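Side-chain contacts in viral protein F93 (Sulfolobus turreted icosahedral virus, PDB 2CO5), which probably binds DNA through a winged-helix fold, and forms a dimer whose chains can be joined by a disulfide bond: residues V46-P49 with L50-S53; E62-P66 with D67-L71. All coordinates share one frame; numbering follows the deposited sequence.

How the contacts relate
Both contacts are local, and they come in series along the chain. Contact 1 is one turn-to-turn step within helix 44-56; contact 2 closes the beta hairpin of strands 60-63 and 70-73 that follows that helix. Their centres lie about 16 Å apart, yet they touch: CG2 of Ile-51 packs 4.1 Å from CD2 of Leu-71. Contact 1 sits nearer the centre of the chain (about 9 Å) than contact 2 (about 16 Å), which is a surface contact. In a winged-helix protein such a helix is probably the recognition helix and such a hairpin the wing, so the Ile-51 to Leu-71 packing would tie together two elements that commonly face DNA.

Contact 1: residues V46-P49 with L50-S53; sequences VLYP and LIDS
CD1 of Ile-51 is the meeting point of this helical step, lying 3.5 Å from CD1 of the Tyr-48 ring and 3.9 Å from CG of Leu-47. The methyl approaches the ring obliquely at its CD1-CE1 side, while the Ile-51 and Tyr-48 side chains run alongside each other in the same direction. Ile-51 reaches back because its CG1 branch stands opposite the carbonyl carbon (chi1 -67°) and continues nearly straight to CD1 (chi2 168°). On another side of the helix, CG of Leu-50 packs 3.3 Å from the carbonyl O of Val-46, and its CD1 faces CG1 of Val-46 more loosely at 4.3 Å.

Backbone bonds hold the turn from which these side chains project: Ile-51 N donates to Leu-47 O at 3.0 Å, and Asp-52 N donates to Tyr-48 O at 2.8 Å. Ser-53 N likewise bonds to Pro-49 O. Pro-49 itself has no N-H to give to the preceding turn, and the helix is kinked there.

Farther out, Leu-47 and Leu-50 touch Ile-14 of helix 9-20, and Ile-51 touches Leu-30 of helix 30-38. The helix is amphipathic here: Leu-47, Leu-50 and Ile-51 anchor its buried side in the winged-helix core, whereas Pro-49 and Asp-52 lie on its exposed side.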
ATOM      1  N   VAL B  46      -7.836  -9.372  12.261  1.00 51.43           N
ATOM      2  CA  VAL B  46      -6.933  -8.461  11.561  1.00 48.52           C
ATOM      3  C   VAL B  46      -7.357  -7.009  11.746  1.00 52.79           C
ATOM      4  O   VAL B  46      -6.517  -6.149  11.989  1.00 52.81           O
ATOM      5  CB  VAL B  46      -6.856  -8.779  10.055  1.00 51.01           C
ATOM      6  CG1 VAL B  46      -6.010  -7.728   9.311  1.00 48.37           C
ATOM      7  CG2 VAL B  46      -6.282 -10.174   9.841  1.00 43.25           C
ATOM      8  N   LEU B  47      -8.655  -6.741  11.652  1.00 49.14           N
ATOM      9  CA  LEU B  47      -9.157  -5.370  11.670  1.00 48.45           C
ATOM     10  C   LEU B  47      -8.951  -4.656  12.994  1.00 47.71           C
ATOM     11  O   LEU B  47      -8.412  -3.557  13.022  1.00 48.88           O
ATOM     12  CB  LEU B  47     -10.649  -5.343  11.336  1.00 46.52           C
ATOM     13  CG  LEU B  47     -11.298  -3.961  11.227  1.00 47.52           C
ATOM     14  CD1 LEU B  47     -10.727  -3.193  10.041  1.00 44.32           C
ATOM     15  CD2 LEU B  47     -12.806  -4.106  11.110  1.00 45.27           C
ATOM     16  N   TYR B  48      -9.399  -5.265  14.089  1.00 46.90           N
ATOM     17  CA  TYR B  48      -9.431  -4.549  15.363  1.00 48.59           C
ATOM     18  C   TYR B  48      -8.047  -4.235  15.935  1.00 49.43           C
ATOM     19  O   TYR B  48      -7.875  -3.192  16.552  1.00 52.03           O
ATOM     20  CB  TYR B  48     -10.337  -5.254  16.371  1.00 48.83           C
ATOM     21  CG  TYR B  48     -11.788  -5.197  15.938  1.00 50.85           C
ATOM     22  CD1 TYR B  48     -12.482  -3.992  15.936  1.00 67.84           C
ATOM     23  CD2 TYR B  48     -12.452  -6.332  15.491  1.00 55.15           C
ATOM     24  CE1 TYR B  48     -13.808  -3.923  15.520  1.00 68.19           C
ATOM     25  CE2 TYR B  48     -13.773  -6.275  15.071  1.00 56.82           C
ATOM     26  CZ  TYR B  48     -14.450  -5.068  15.091  1.00 66.03           C
ATOM     27  OH  TYR B  48     -15.765  -5.006  14.681  1.00 65.30           O
ATOM     28  N   PRO B  49      -7.060  -5.132  15.747  1.00 52.08           N
ATOM     29  CA  PRO B  49      -5.676  -4.745  16.039  1.00 50.26           C
ATOM     30  C   PRO B  49      -5.173  -3.534  15.261  1.00 50.46           C
ATOM     31  O   PRO B  49      -4.441  -2.721  15.832  1.00 46.82           O
ATOM     32  CB  PRO B  49      -4.879  -6.004  15.669  1.00 48.47           C
ATOM     33  CG  PRO B  49      -5.822  -7.092  15.909  1.00 50.16           C
ATOM     34  CD  PRO B  49      -7.141  -6.554  15.389  1.00 51.07           C
ATOM     35  N   LEU B  50      -5.544  -3.418  13.979  1.00 48.57           N
ATOM     36  CA  LEU B  50      -5.206  -2.223  13.187  1.00 49.53           C
ATOM     37  C   LEU B  50      -5.843  -0.982  13.798  1.00 48.56           C
ATOM     38  O   LEU B  50      -5.201   0.057  13.925  1.00 47.98           O
ATOM     39  CB  LEU B  50      -5.660  -2.363  11.724  1.00 49.32           C
ATOM     40  CG  LEU B  50      -4.984  -3.433  10.859  1.00 51.74           C
ATOM     41  CD1 LEU B  50      -5.618  -3.462   9.464  1.00 52.43           C
ATOM     42  CD2 LEU B  50      -3.473  -3.229  10.765  1.00 43.86           C
ATOM     43  N   ILE B  51      -7.116  -1.103  14.169  1.00 49.83           N
ATOM     44  CA  ILE B  51      -7.830  -0.038  14.853  1.00 48.41           C
ATOM     45  C   ILE B  51      -7.128   0.349  16.156  1.00 48.42           C
ATOM     46  O   ILE B  51      -6.943   1.534  16.427  1.00 46.83           O
ATOM     47  CB  ILE B  51      -9.299  -0.439  15.163  1.00 50.77           C
ATOM     48  CG1 ILE B  51     -10.101  -0.596  13.871  1.00 48.19           C
ATOM     49  CG2 ILE B  51      -9.970   0.610  16.048  1.00 44.64           C
ATOM     50  CD1 ILE B  51     -11.446  -1.249  14.074  1.00 57.34           C
ATOM     51  N   ASP B  52      -6.730  -0.648  16.949  1.00 47.28           N
ATOM     52  CA  ASP B  52      -6.071  -0.392  18.234  1.00 47.06           C
ATOM     53  C   ASP B  52      -4.810   0.424  18.042  1.00 47.63           C
ATOM     54  O   ASP B  52      -4.570   1.386  18.766  1.00 49.13           O
ATOM     55  CB  ASP B  52      -5.727  -1.697  18.957  1.00 45.53           C
ATOM     56  CG  ASP B  52      -6.944  -2.385  19.557  1.00 48.88           C
ATOM     57  OD1 ASP B  52      -8.028  -1.762  19.629  1.00 46.91           O
ATOM     58  OD2 ASP B  52      -6.812  -3.560  19.964  1.00 52.87           O
ATOM     59  N   SER B  53      -4.003   0.037  17.061  1.00 48.38           N
ATOM     60  CA  SER B  53      -2.754   0.745  16.776  1.00 48.10           C
ATOM     61  C   SER B  53      -3.038   2.207  16.455  1.00 48.58           C
ATOM     62  O   SER B  53      -2.380   3.096  16.987  1.00 48.99           O
ATOM     63  CB  SER B  53      -1.993   0.064  15.629  1.00 49.64           C
ATOM     64  OG  SER B  53      -1.492  -1.203  16.042  1.00 47.73           O
TER

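Contact 2: residues E62-P66 with D67-L71; sequences EEEAP and DGKVL
Glu-63 and Val-70 form the hydrogen-bonded antiparallel pair of a beta hairpin, probably the wing of this winged-helix protein. The segments 62-66 and 67-71 run 171° apart in direction. Val-70 N donates to Glu-63 O at 2.9 Å, and Glu-63 N returns a bond of 3.0 Å to Val-70 O. Next to them, Glu-62 and Leu-71 make a non-hydrogen-bonded pair, where CA of Glu-62 directs a C-H toward Val-70 O. The chain reverses through Pro-66 and Asp-67, with a weak bond from Gly-68 N to Pro-66 O; Gly-68 has a positive phi of 86°, a backbone state that favours glycine.

Lys-69 carries most of the side-chain contact. Its extended chain passes between two glutamates, and its methylenes do the touching: CD lies 3.6 Å from OE1 of Glu-62, and CG lies 3.6 Å from OE2 of Glu-64. A bend at chi2 (65°) brings the Glu-64 carboxylate over the Lys-69 chain. The ammonium NZ of Lys-69 remains 4.2 Å from OE1 of Glu-62, beyond salt-bridge range, so any attraction there is probably a diffuse electrostatic one. OE2 of Glu-62 instead forms a salt bridge with NZ of Lys-27, a residue whose backbone is also hydrogen-bonded to that of Lys-69.

Toward the protein body, Leu-71 and Glu-62 both touch Ile-55 of helix 44-56, which seats the base of the hairpin on that helix. Toward the turn, the apolar contact is slight: CB of Ala-65 lies 4.2 Å from CG2 of Val-70, and the same CB sits 3.3 Å from the carbonyl O of Gly-68.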
ATOM      1  N   GLU B  62     -11.311   7.080  20.425  1.00 52.84           N
ATOM      2  CA  GLU B  62     -12.450   6.242  20.768  1.00 52.56           C
ATOM      3  C   GLU B  62     -13.156   6.807  21.994  1.00 52.00           C
ATOM      4  O   GLU B  62     -12.524   7.040  23.020  1.00 52.84           O
ATOM      5  CB  GLU B  62     -11.972   4.822  21.049  1.00 51.83           C
ATOM      6  CG  GLU B  62     -13.051   3.758  20.978  1.00 52.42           C
ATOM      7  CD  GLU B  62     -12.493   2.367  21.236  1.00 56.38           C
ATOM      8  OE1 GLU B  62     -12.077   2.093  22.385  1.00 62.58           O
ATOM      9  OE2 GLU B  62     -12.466   1.548  20.290  1.00 66.07           O
ATOM     10  N   GLU B  63     -14.457   7.050  21.875  1.00 52.70           N
ATOM     11  CA  GLU B  63     -15.276   7.421  23.027  1.00 51.79           C
ATOM     12  C   GLU B  63     -16.303   6.335  23.302  1.00 51.22           C
ATOM     13  O   GLU B  63     -16.971   5.843  22.388  1.00 49.09           O
ATOM     14  CB  GLU B  63     -15.990   8.761  22.814  1.00 50.97           C
ATOM     15  CG  GLU B  63     -15.099   9.985  23.003  1.00 52.53           C
ATOM     16  CD  GLU B  63     -15.889  11.274  23.194  1.00 52.99           C
ATOM     17  OE1 GLU B  63     -16.806  11.303  24.046  1.00 55.15           O
ATOM     18  OE2 GLU B  63     -15.586  12.266  22.500  1.00 74.40           O
ATOM     19  N   GLU B  64     -16.420   5.973  24.573  1.00 51.68           N
ATOM     20  CA  GLU B  64     -17.404   5.005  25.012  1.00 52.03           C
ATOM     21  C   GLU B  64     -18.787   5.653  25.004  1.00 52.53           C
ATOM     22  O   GLU B  64     -18.999   6.673  25.665  1.00 52.30           O
ATOM     23  CB  GLU B  64     -17.057   4.516  26.423  1.00 53.11           C
ATOM     24  CG  GLU B  64     -17.858   3.311  26.881  1.00 54.75           C
ATOM     25  CD  GLU B  64     -17.569   2.084  26.042  1.00 62.22           C
ATOM     26  OE1 GLU B  64     -16.413   1.615  26.066  1.00 58.25           O
ATOM     27  OE2 GLU B  64     -18.495   1.596  25.358  1.00 57.56           O
ATOM     28  N   ALA B  65     -19.717   5.070  24.249  1.00 51.80           N
ATOM     29  CA  ALA B  65     -21.110   5.530  24.234  1.00 51.60           C
ATOM     30  C   ALA B  65     -22.061   4.365  24.526  1.00 52.40           C
ATOM     31  O   ALA B  65     -21.698   3.209  24.305  1.00 53.68           O
ATOM     32  CB  ALA B  65     -21.444   6.168  22.902  1.00 50.21           C
ATOM     33  N   PRO B  66     -23.281   4.667  25.025  1.00 53.01           N
ATOM     34  CA  PRO B  66     -24.256   3.634  25.416  1.00 52.97           C
ATOM     35  C   PRO B  66     -24.575   2.604  24.329  1.00 53.21           C
ATOM     36  O   PRO B  66     -24.639   1.408  24.622  1.00 53.49           O
ATOM     37  CB  PRO B  66     -25.510   4.449  25.757  1.00 53.21           C
ATOM     38  CG  PRO B  66     -25.000   5.778  26.138  1.00 52.07           C
ATOM     39  CD  PRO B  66     -23.813   6.021  25.263  1.00 52.44           C
ATOM     40  N   ASP B  67     -24.777   3.069  23.098  1.00 53.67           N
ATOM     41  CA  ASP B  67     -25.000   2.172  21.956  1.00 53.50           C
ATOM     42  C   ASP B  67     -23.704   2.014  21.157  1.00 53.16           C
ATOM     43  O   ASP B  67     -23.584   2.482  20.021  1.00 54.38           O
ATOM     44  CB  ASP B  67     -26.174   2.638  21.070  1.00 53.45           C
ATOM     45  CG  ASP B  67     -26.316   4.152  21.010  1.00 56.05           C
ATOM     46  OD1 ASP B  67     -26.928   4.733  21.940  1.00 45.41           O
ATOM     47  OD2 ASP B  67     -25.836   4.756  20.026  1.00 74.86           O
ATOM     48  N   GLY B  68     -22.732   1.352  21.783  1.00 52.61           N
ATOM     49  CA  GLY B  68     -21.461   1.022  21.142  1.00 51.55           C
ATOM     50  C   GLY B  68     -20.411   2.116  21.230  1.00 50.57           C
ATOM     51  O   GLY B  68     -20.728   3.289  21.448  1.00 49.45           O
ATOM     52  N   LYS B  69     -19.152   1.723  21.047  1.00 48.58           N
ATOM     53  CA  LYS B  69     -18.038   2.667  21.028  1.00 48.57           C
ATOM     54  C   LYS B  69     -18.073   3.467  19.723  1.00 47.22           C
ATOM     55  O   LYS B  69     -18.506   2.959  18.688  1.00 42.83           O
ATOM     56  CB  LYS B  69     -16.700   1.932  21.159  1.00 48.09           C
ATOM     57  CG  LYS B  69     -16.607   0.995  22.367  1.00 56.08           C
ATOM     58  CD  LYS B  69     -15.237   0.347  22.471  1.00 50.10           C
ATOM     59  CE  LYS B  69     -15.242  -0.807  23.463  1.00 56.36           C
ATOM     60  NZ  LYS B  69     -13.902  -1.447  23.599  1.00 47.12           N
ATOM     61  N   VAL B  70     -17.642   4.723  19.787  1.00 48.21           N
ATOM     62  CA  VAL B  70     -17.586   5.586  18.611  1.00 48.54           C
ATOM     63  C   VAL B  70     -16.141   5.915  18.279  1.00 50.19           C
ATOM     64  O   VAL B  70     -15.366   6.305  19.158  1.00 48.96           O
ATOM     65  CB  VAL B  70     -18.351   6.910  18.815  1.00 50.75           C
ATOM     66  CG1 VAL B  70     -18.174   7.808  17.589  1.00 44.72           C
ATOM     67  CG2 VAL B  70     -19.830   6.647  19.084  1.00 46.58           C
ATOM     68  N   LEU B  71     -15.787   5.744  17.005  1.00 51.89           N
ATOM     69  CA  LEU B  71     -14.475   6.133  16.502  1.00 51.57           C
ATOM     70  C   LEU B  71     -14.534   7.560  15.960  1.00 51.29           C
ATOM     71  O   LEU B  71     -15.518   7.963  15.343  1.00 49.75           O
ATOM     72  CB  LEU B  71     -13.995   5.167  15.409  1.00 50.80           C
ATOM     73  CG  LEU B  71     -13.686   3.733  15.845  1.00 49.68           C
ATOM     74  CD1 LEU B  71     -13.304   2.872  14.640  1.00 51.20           C
ATOM     75  CD2 LEU B  71     -12.575   3.714  16.914  1.00 47.91           C
TER